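Local atomic coordinates of bifunctional autolysin (Staphylococcus aureus subsp. aureus Mu50, PDB entry 6FXO), a protein that probably cleaves the glycan strands of staphylococcal peptidoglycan as an endo-beta-N-acetylglucosaminidase of glycoside hydrolase family 73. Residues 79-84 / 229-234; 93-98 / 107-112; 145-150 / 181-186. All coordinates share one frame; numbering follows the deposited sequence.

Contact 1: residues 79-84 / 229-234; sequences NQFLKG and DKIGEV
Two residues beyond Ile-231, which lies against Phe-81, the carboxylate oxygen Glu-233 OE2 is gripped twice. It forms a salt bridge with Lys-236 and takes a hydrogen bond from Gln-71, whose amide also bonds to the carbonyl of Val-234, so the chain leaving helix 216-231 is tied down on that side. The contact itself is apolar. It joins the end of helix 75-82 to the end of helix 216-231, and the backbones come close, with Phe-81 CA 5.4 Å from Ile-231 CA. CG of Phe-81 is anti to the backbone N (chi1 163°), which carries the ring across to the other helix. Ile-231 meets the ring over one face. Its CG1 lies 3.9 Å from the ring centroid and 28° off the ring normal, a CH-pi contact. The same carbon is 3.5 Å from Phe-81 CG, whereas CD1 of Ile-231 only grazes Phe-81 CD2 at 4.0 Å. Lys-230 meets the ring differently. Its CB approaches Phe-81 CD1 obliquely at 3.6 Å, and its CD sits at the ring edge, in plane, 3.9 Å from Phe-81 CE1. The Lys-230 chain bends at chi2 and carries the ammonium group away, so the aliphatic part does the touching. Around the pair, Ile-110 and Leu-114 of helix 106-116 touch Phe-81, Val-107 touches Ile-231, and Lys-85 adds a cation-pi contact to the Phe-81 ring. Gly-232, the first residue past helix 216-231, has positive phi (108°), where a residue without a side chain fits easily. The join between the helix ends therefore rests on apolar packing, buried at Phe-81 and Ile-231 and open to solvent at Lys-230, while the polar bonds fix the chain beside it.

Contact 2: residues 93-98 / 107-112; sequences AAFNKA and VYLISH
Ile-110 packs over one face of the Phe-95 ring through its CG1 branch, offset toward the rim. This carbon is 3.8 Å from the ring centroid, a CH-pi contact close to the ring normal, with Phe-95 CD1 nearest at 3.6 Å. Ile-110 puts CG1 beside its backbone N and anti to the carbonyl carbon (chi1 -71°), which brings this branch over the ring. Leu-109 works differently. Its CG is anti to the backbone N (chi1 -151°) and beside the carbonyl carbon, which points the CD2 branch at both partners on the other helix. This methyl lies 3.4 Å from Ala-98 CB and 4.0 Å from Phe-95 CD1. The small Ala-98 thus meets Leu-109 methyl to methyl, about one helical turn from Phe-95. The two segments belong to consecutive helices, 92-102 and 106-116, of the glucosaminidase domain, which falls in the lysozyme clan. The helices turn back on each other through a short connection, with an angle of 124° between their directions and axes 9.8 Å apart. Ile-176 and Leu-82, from two further helices, also touch Phe-95. Two polar side chains of helix 106-116 bond back to its own backbone. Ser-111 turns OG back to Val-107 O, at 3.1 Å. That oxygen also accepts from Ser-111 N, and the two donors come from opposite faces of the carbonyl plane. His-112 ND1 makes a weak bond to Tyr-108 O, and His-112 CE1 lies 3.2 Å above the plane of the Tyr-108 ring, toward its rim.

Contact 3: residues 145-150 / 181-186; sequences NVFGIA and KFIGNS
Two loops of the glucosaminidase domain meet here through Phe-147 and Ile-149 on one side and Phe-182 and Ile-183 on the other. The first loop leads into helix 158-166, and its Asn-Val-Phe-Gly-Ile run resembles the Asn-Leu-Phe-Gly-Ile motif of family 73 enzymes. The second loop follows helix 172-180. Ile-183 lies over one face of the Phe-147 ring. Its CG1 is 3.3 Å above the ring plane, displaced toward the rim on the CD2-CE2 side, in a CH-pi contact. Its terminal CD1 also comes close, 3.4 Å from Phe-147 CD2. Ile-149 meets Phe-182 at about a right angle. CD1 of Ile-149 is 3.6 Å from Phe-182 CD1 and just as near to Phe-182 CB, so it fits against the root of that side chain and approaches the ring obliquely. Ile-149 bends at chi2 (-62°), which turns CD1 toward this partner. Asn-145 shapes the first loop from within. Its OD1 accepts from Ile-149 N at 3.1 Å, with an N-H...O angle of 146° and the donor well above the carbonyl plane. Gly-148 makes the turn in between with positive phi. Around the contact, Leu-109 of helix 106-116 touches both Phe-147 and Ile-183, and Tyr-163 of helix 158-166 touches both Ile-149 and Phe-182. The loops are thus joined by aromatic and branched aliphatic groups alone, while the Asn-145 bond probably helps hold Ile-149 where it can meet Phe-182.

How the contacts relate
Helix 106-116 connects all three contacts. Within residues 107-112 of contact 2, Val-107 and Ile-110 touch contact 1, whereas Tyr-108 and His-112 touch contact 3. Phe-81 CE2 lies 3.9 Å from Ile-110 CG2, and Ile-231 CD1 lies 4.0 Å from Val-107 CG1. On the contact 3 side, His-112 CB is 3.6 Å from Phe-147 CE2 and Tyr-108 CE2 is 3.7 Å from Ile-183 CG2. The centre of contact 2 is about 12 Å from each of the others. Contacts 1 and 3 do not meet; their centres are about 22 Å apart and their nearest atoms about 9 Å. Contact 1 joins helix ends far apart in the chain; contacts 2 and 3 lie between them in sequence.

Contact 1: residues 79-84 / 229-234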
loop_
_atom_site.group_PDB
_atom_site.type_symbol
_atom_site.label_atom_id
_atom_site.label_comp_id
_atom_site.label_asym_id
_atom_site.label_seq_id
_atom_site.Cartn_x
_atom_site.Cartn_y
_atom_site.Cartn_z
ATOM N N ASN A 79 4.083 18.535 -2.669
ATOM C CA ASN A 79 4.021 19.459 -1.542
ATOM C C ASN A 79 2.684 20.137 -1.437
ATOM O O ASN A 79 2.255 20.436 -0.326
ATOM C CB ASN A 79 5.104 20.503 -1.578
ATOM C CG ASN A 79 6.450 19.887 -1.423
ATOM O OD1 ASN A 79 6.783 19.354 -0.368
ATOM N ND2 ASN A 79 7.289 19.924 -2.416
ATOM N N GLN A 80 1.993 20.372 -2.568
ATOM C CA GLN A 80 0.711 21.022 -2.377
ATOM C C GLN A 80 -0.188 20.123 -1.525
ATOM O O GLN A 80 -1.052 20.623 -0.814
ATOM C CB GLN A 80 0.043 21.381 -3.714
ATOM C CG GLN A 80 -0.252 22.874 -3.841
ATOM N N PHE A 81 0.031 18.793 -1.598
ATOM C CA PHE A 81 -0.764 17.850 -0.827
ATOM C C PHE A 81 -0.274 17.613 0.619
ATOM O O PHE A 81 -1.104 17.466 1.510
ATOM C CB PHE A 81 -0.901 16.513 -1.596
ATOM C CG PHE A 81 -1.342 15.302 -0.800
ATOM C CD1 PHE A 81 -2.669 15.144 -0.415
ATOM C CD2 PHE A 81 -0.439 14.319 -0.447
ATOM C CE1 PHE A 81 -3.067 14.032 0.305
ATOM C CE2 PHE A 81 -0.846 13.204 0.273
ATOM C CZ PHE A 81 -2.156 13.070 0.645
ATOM N N LEU A 82 1.075 17.616 0.834
ATOM C CA LEU A 82 1.737 17.415 2.083
ATOM C C LEU A 82 1.603 18.682 2.898
ATOM O O LEU A 82 1.968 18.677 4.070
ATOM C CB LEU A 82 3.234 17.059 1.837
ATOM C CG LEU A 82 3.579 15.614 1.337
ATOM C CD1 LEU A 82 5.093 15.461 1.028
ATOM C CD2 LEU A 82 3.161 14.535 2.400
ATOM N N LYS A 83 1.051 19.770 2.300
ATOM C CA LYS A 83 0.954 20.966 3.123
ATOM C C LYS A 83 0.112 20.837 4.368
ATOM O O LYS A 83 -0.990 20.285 4.356
ATOM C CB LYS A 83 0.435 22.150 2.298
ATOM C CG LYS A 83 1.544 23.010 1.728
ATOM N N GLY A 84 0.680 21.354 5.460
ATOM C CA GLY A 84 0.008 21.332 6.747
ATOM C C GLY A 84 0.001 19.977 7.409
ATOM O O GLY A 84 -0.631 19.801 8.447
ATOM N N ASP A 229 -6.569 11.633 -5.933
ATOM C CA ASP A 229 -7.423 12.764 -6.220
ATOM C C ASP A 229 -7.010 14.026 -5.479
ATOM O O ASP A 229 -7.188 15.102 -5.995
ATOM C CB ASP A 229 -8.904 12.465 -5.924
ATOM C CG ASP A 229 -9.484 11.306 -6.704
ATOM O OD1 ASP A 229 -9.144 11.165 -7.895
ATOM O OD2 ASP A 229 -10.352 10.597 -6.154
ATOM N N LYS A 230 -6.474 13.869 -4.271
ATOM C CA LYS A 230 -6.070 15.028 -3.487
ATOM C C LYS A 230 -4.867 15.579 -4.074
ATOM O O LYS A 230 -4.729 16.786 -4.154
ATOM C CB LYS A 230 -5.808 14.661 -2.010
ATOM C CG LYS A 230 -7.008 14.995 -1.120
ATOM C CD LYS A 230 -6.660 15.552 0.263
ATOM C CE LYS A 230 -7.843 15.758 1.184
ATOM N NZ LYS A 230 -7.425 16.249 2.535
ATOM N N ILE A 231 -3.964 14.698 -4.444
ATOM C CA ILE A 231 -2.728 15.051 -5.031
ATOM C C ILE A 231 -2.878 15.669 -6.342
ATOM O O ILE A 231 -2.124 16.559 -6.639
ATOM C CB ILE A 231 -1.828 13.821 -5.128
ATOM C CG1 ILE A 231 -1.137 13.556 -3.820
ATOM C CG2 ILE A 231 -0.803 14.012 -6.203
ATOM C CD1 ILE A 231 -0.567 12.168 -3.853
ATOM N N GLY A 232 -3.843 15.300 -7.115
ATOM C CA GLY A 232 -3.926 15.959 -8.404
ATOM C C GLY A 232 -3.534 15.121 -9.584
ATOM O O GLY A 232 -3.255 15.631 -10.658
ATOM N N GLU A 233 -3.477 13.842 -9.394
ATOM C CA GLU A 233 -3.133 12.934 -10.444
ATOM C C GLU A 233 -4.004 11.717 -10.430
ATOM O O GLU A 233 -4.862 11.558 -9.580
ATOM C CB GLU A 233 -1.657 12.498 -10.366
ATOM C CG GLU A 233 -1.077 12.113 -11.727
ATOM C CD GLU A 233 0.000 13.047 -12.252
ATOM O OE1 GLU A 233 -0.319 14.194 -12.583
ATOM O OE2 GLU A 233 1.141 12.598 -12.386
ATOM N N VAL A 234 -3.760 10.857 -11.403
ATOM C CA VAL A 234 -4.401 9.576 -11.696
ATOM C C VAL A 234 -3.294 8.503 -12.023
ATOM O O VAL A 234 -2.200 8.861 -12.465
ATOM C CB VAL A 234 -5.351 9.754 -12.917
ATOM C CG1 VAL A 234 -6.006 8.434 -13.299
ATOM C CG2 VAL A 234 -6.407 10.819 -12.642
#

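Contact 2: residues 93-98 / 107-112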
loop_
_atom_site.group_PDB
_atom_site.type_symbol
_atom_site.label_atom_id
_atom_site.label_comp_id
_atom_site.label_asym_id
_atom_site.label_seq_id
_atom_site.Cartn_x
_atom_site.Cartn_y
_atom_site.Cartn_z
ATOM N N ALA A 93 10.078 16.124 -2.361
ATOM C CA ALA A 93 11.326 15.969 -3.025
ATOM C C ALA A 93 12.030 14.861 -2.360
ATOM O O ALA A 93 12.612 14.019 -3.034
ATOM C CB ALA A 93 12.128 17.245 -2.875
ATOM N N ALA A 94 12.000 14.859 -1.026
ATOM C CA ALA A 94 12.693 13.764 -0.366
ATOM C C ALA A 94 11.959 12.494 -0.736
ATOM O O ALA A 94 12.554 11.420 -0.858
ATOM C CB ALA A 94 12.673 13.960 1.137
ATOM N N PHE A 95 10.648 12.633 -0.929
ATOM C CA PHE A 95 9.834 11.496 -1.292
ATOM C C PHE A 95 10.028 11.047 -2.710
ATOM O O PHE A 95 10.089 9.847 -2.951
ATOM C CB PHE A 95 8.320 11.737 -1.034
ATOM C CG PHE A 95 7.793 11.340 0.332
ATOM C CD1 PHE A 95 7.651 10.000 0.689
ATOM C CD2 PHE A 95 7.464 12.302 1.269
ATOM C CE1 PHE A 95 7.218 9.642 1.955
ATOM C CE2 PHE A 95 7.018 11.940 2.533
ATOM C CZ PHE A 95 6.901 10.618 2.866
ATOM N N ASN A 96 10.169 12.005 -3.670
ATOM C CA ASN A 96 10.344 11.528 -5.025
ATOM C C ASN A 96 11.637 10.779 -5.093
ATOM O O ASN A 96 11.831 9.822 -5.850
ATOM C CB ASN A 96 10.329 12.716 -5.965
ATOM C CG ASN A 96 9.954 12.343 -7.365
ATOM O OD1 ASN A 96 10.862 12.158 -8.183
ATOM N ND2 ASN A 96 8.643 12.191 -7.713
ATOM N N LYS A 97 12.498 11.198 -4.243
ATOM C CA LYS A 97 13.832 10.622 -4.131
ATOM C C LYS A 97 13.750 9.215 -3.618
ATOM O O LYS A 97 14.387 8.340 -4.202
ATOM C CB LYS A 97 14.726 11.473 -3.204
ATOM C CG LYS A 97 16.228 11.414 -3.516
ATOM C CD LYS A 97 17.094 11.555 -2.242
ATOM C CE LYS A 97 18.588 11.581 -2.522
ATOM N NZ LYS A 97 19.425 11.526 -1.278
ATOM N N ALA A 98 12.968 8.966 -2.526
ATOM C CA ALA A 98 12.927 7.615 -2.086
ATOM C C ALA A 98 12.263 6.797 -3.143
ATOM O O ALA A 98 12.618 5.625 -3.315
ATOM C CB ALA A 98 12.167 7.527 -0.782
ATOM N N VAL A 107 2.845 7.290 -4.381
ATOM C CA VAL A 107 1.700 7.401 -3.482
ATOM C C VAL A 107 1.722 6.274 -2.421
ATOM O O VAL A 107 1.278 6.496 -1.327
ATOM C CB VAL A 107 0.327 7.508 -4.181
ATOM C CG1 VAL A 107 0.367 8.573 -5.270
ATOM C CG2 VAL A 107 -0.110 6.159 -4.739
ATOM N N TYR A 108 2.268 5.099 -2.770
ATOM C CA TYR A 108 2.332 4.009 -1.855
ATOM C C TYR A 108 3.261 4.334 -0.748
ATOM O O TYR A 108 3.029 3.916 0.403
ATOM C CB TYR A 108 2.771 2.723 -2.564
ATOM C CG TYR A 108 2.851 1.487 -1.684
ATOM C CD1 TYR A 108 1.710 0.748 -1.380
ATOM C CD2 TYR A 108 4.061 1.045 -1.188
ATOM C CE1 TYR A 108 1.786 -0.392 -0.611
ATOM C CE2 TYR A 108 4.145 -0.107 -0.413
ATOM C CZ TYR A 108 3.003 -0.824 -0.127
ATOM O OH TYR A 108 3.060 -1.967 0.643
ATOM N N LEU A 109 4.326 5.096 -1.093
ATOM C CA LEU A 109 5.276 5.451 -0.056
ATOM C C LEU A 109 4.743 6.531 0.885
ATOM O O LEU A 109 4.959 6.423 2.092
ATOM C CB LEU A 109 6.559 5.942 -0.695
ATOM C CG LEU A 109 7.848 5.746 0.035
ATOM C CD1 LEU A 109 8.215 4.280 0.029
ATOM C CD2 LEU A 109 8.950 6.533 -0.725
ATOM N N ILE A 110 4.049 7.591 0.311
ATOM C CA ILE A 110 3.563 8.603 1.135
ATOM C C ILE A 110 2.389 8.110 2.027
ATOM O O ILE A 110 2.424 8.391 3.224
ATOM C CB ILE A 110 3.071 9.717 0.195
ATOM C CG1 ILE A 110 4.237 10.423 -0.481
ATOM C CG2 ILE A 110 2.071 10.744 0.915
ATOM C CD1 ILE A 110 3.650 11.333 -1.590
ATOM N N SER A 111 1.401 7.357 1.464
ATOM C CA SER A 111 0.351 6.955 2.329
ATOM C C SER A 111 0.945 6.136 3.434
ATOM O O SER A 111 0.492 6.254 4.556
ATOM C CB SER A 111 -0.750 6.233 1.553
ATOM O OG SER A 111 -0.255 5.069 0.956
ATOM N N HIS A 112 1.962 5.356 3.133
ATOM C CA HIS A 112 2.533 4.586 4.212
ATOM C C HIS A 112 3.146 5.577 5.232
ATOM O O HIS A 112 2.973 5.360 6.400
ATOM C CB HIS A 112 3.646 3.619 3.802
ATOM C CG HIS A 112 3.072 2.312 3.409
ATOM N ND1 HIS A 112 2.148 2.240 2.430
ATOM C CD2 HIS A 112 3.172 1.086 3.969
ATOM C CE1 HIS A 112 1.663 0.997 2.375
ATOM N NE2 HIS A 112 2.267 0.279 3.296
#

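Contact 3: residues 145-150 / 181-186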
loop_
_atom_site.group_PDB
_atom_site.type_symbol
_atom_site.label_atom_id
_atom_site.label_comp_id
_atom_site.label_asym_id
_atom_site.label_seq_id
_atom_site.Cartn_x
_atom_site.Cartn_y
_atom_site.Cartn_z
ATOM N N ASN A 145 11.499 9.453 12.621
ATOM C CA ASN A 145 11.080 8.167 12.088
ATOM C C ASN A 145 9.757 8.267 11.421
ATOM O O ASN A 145 8.731 8.228 12.105
ATOM C CB ASN A 145 10.876 7.205 13.193
ATOM C CG ASN A 145 11.339 5.859 12.826
ATOM O OD1 ASN A 145 10.928 5.276 11.804
ATOM N ND2 ASN A 145 12.126 5.283 13.643
ATOM N N VAL A 146 9.748 8.411 10.111
ATOM C CA VAL A 146 8.412 8.499 9.538
ATOM C C VAL A 146 7.811 7.148 9.118
ATOM O O VAL A 146 6.688 7.105 8.604
ATOM C CB VAL A 146 8.411 9.533 8.405
ATOM C CG1 VAL A 146 8.896 10.879 8.922
ATOM C CG2 VAL A 146 9.281 9.061 7.244
ATOM N N PHE A 147 8.523 6.048 9.336
ATOM C CA PHE A 147 8.005 4.737 8.938
ATOM C C PHE A 147 7.749 3.632 9.992
ATOM O O PHE A 147 7.503 2.495 9.611
ATOM C CB PHE A 147 8.842 4.154 7.784
ATOM C CG PHE A 147 8.489 4.713 6.428
ATOM C CD1 PHE A 147 9.302 5.642 5.813
ATOM C CD2 PHE A 147 7.327 4.321 5.774
ATOM C CE1 PHE A 147 8.967 6.172 4.574
ATOM C CE2 PHE A 147 7.000 4.848 4.548
ATOM C CZ PHE A 147 7.815 5.775 3.947
ATOM N N GLY A 148 7.824 3.950 11.283
ATOM C CA GLY A 148 7.595 2.966 12.307
ATOM C C GLY A 148 8.711 1.953 12.328
ATOM O O GLY A 148 8.487 0.861 12.837
ATOM N N ILE A 149 9.932 2.317 11.811
ATOM C CA ILE A 149 11.004 1.323 11.826
ATOM C C ILE A 149 11.335 0.857 13.235
ATOM O O ILE A 149 11.504 1.675 14.141
ATOM C CB ILE A 149 12.269 1.928 11.160
ATOM C CG1 ILE A 149 11.935 2.529 9.789
ATOM C CG2 ILE A 149 13.366 0.874 11.049
ATOM C CD1 ILE A 149 11.410 1.532 8.776
ATOM N N ALA A 150 11.461 -0.481 13.389
ATOM C CA ALA A 150 11.776 -1.118 14.664
ATOM C C ALA A 150 10.877 -0.612 15.801
ATOM O O ALA A 150 11.327 -0.504 16.938
ATOM C CB ALA A 150 13.245 -0.896 15.006
ATOM N N LYS A 181 13.856 2.541 2.368
ATOM C CA LYS A 181 14.275 1.249 1.856
ATOM C C LYS A 181 13.437 0.125 2.408
ATOM O O LYS A 181 13.204 -0.847 1.709
ATOM C CB LYS A 181 15.769 1.006 2.157
ATOM C CG LYS A 181 16.067 0.300 3.474
ATOM N N PHE A 182 12.952 0.282 3.635
ATOM C CA PHE A 182 12.138 -0.726 4.291
ATOM C C PHE A 182 10.764 -1.049 3.740
ATOM O O PHE A 182 10.269 -2.159 3.944
ATOM C CB PHE A 182 12.064 -0.443 5.789
ATOM C CG PHE A 182 13.340 -0.835 6.492
ATOM C CD1 PHE A 182 14.190 0.124 6.999
ATOM C CD2 PHE A 182 13.686 -2.168 6.638
ATOM C CE1 PHE A 182 15.368 -0.238 7.641
ATOM C CE2 PHE A 182 14.864 -2.527 7.277
ATOM C CZ PHE A 182 15.696 -1.562 7.775
ATOM N N ILE A 183 10.158 -0.089 3.044
ATOM C CA ILE A 183 8.825 -0.271 2.465
ATOM C C ILE A 183 8.769 -1.024 1.136
ATOM O O ILE A 183 9.451 -0.678 0.163
ATOM C CB ILE A 183 8.156 1.109 2.354
ATOM C CG1 ILE A 183 8.380 1.901 3.657
ATOM C CG2 ILE A 183 6.669 0.964 2.008
ATOM C CD1 ILE A 183 8.057 1.143 4.967
ATOM N N GLY A 184 7.915 -2.045 1.112
ATOM C CA GLY A 184 7.725 -2.875 -0.057
ATOM C C GLY A 184 8.736 -3.982 -0.296
ATOM O O GLY A 184 8.619 -4.654 -1.314
ATOM N N ASN A 185 9.726 -4.221 0.605
ATOM C CA ASN A 185 10.656 -5.309 0.282
ATOM C C ASN A 185 9.959 -6.622 0.371
ATOM O O ASN A 185 10.019 -7.452 -0.534
ATOM C CB ASN A 185 11.828 -5.379 1.247
ATOM C CG ASN A 185 12.782 -4.241 1.169
ATOM O OD1 ASN A 185 13.682 -4.236 0.324
ATOM N ND2 ASN A 185 12.679 -3.259 2.037
ATOM N N SER A 186 9.285 -6.790 1.490
ATOM C CA SER A 186 8.534 -7.989 1.796
ATOM C C SER A 186 7.321 -8.257 0.957
ATOM O O SER A 186 6.889 -9.408 0.875
ATOM C CB SER A 186 8.160 -8.028 3.276
ATOM O OG SER A 186 8.742 -9.162 3.900
#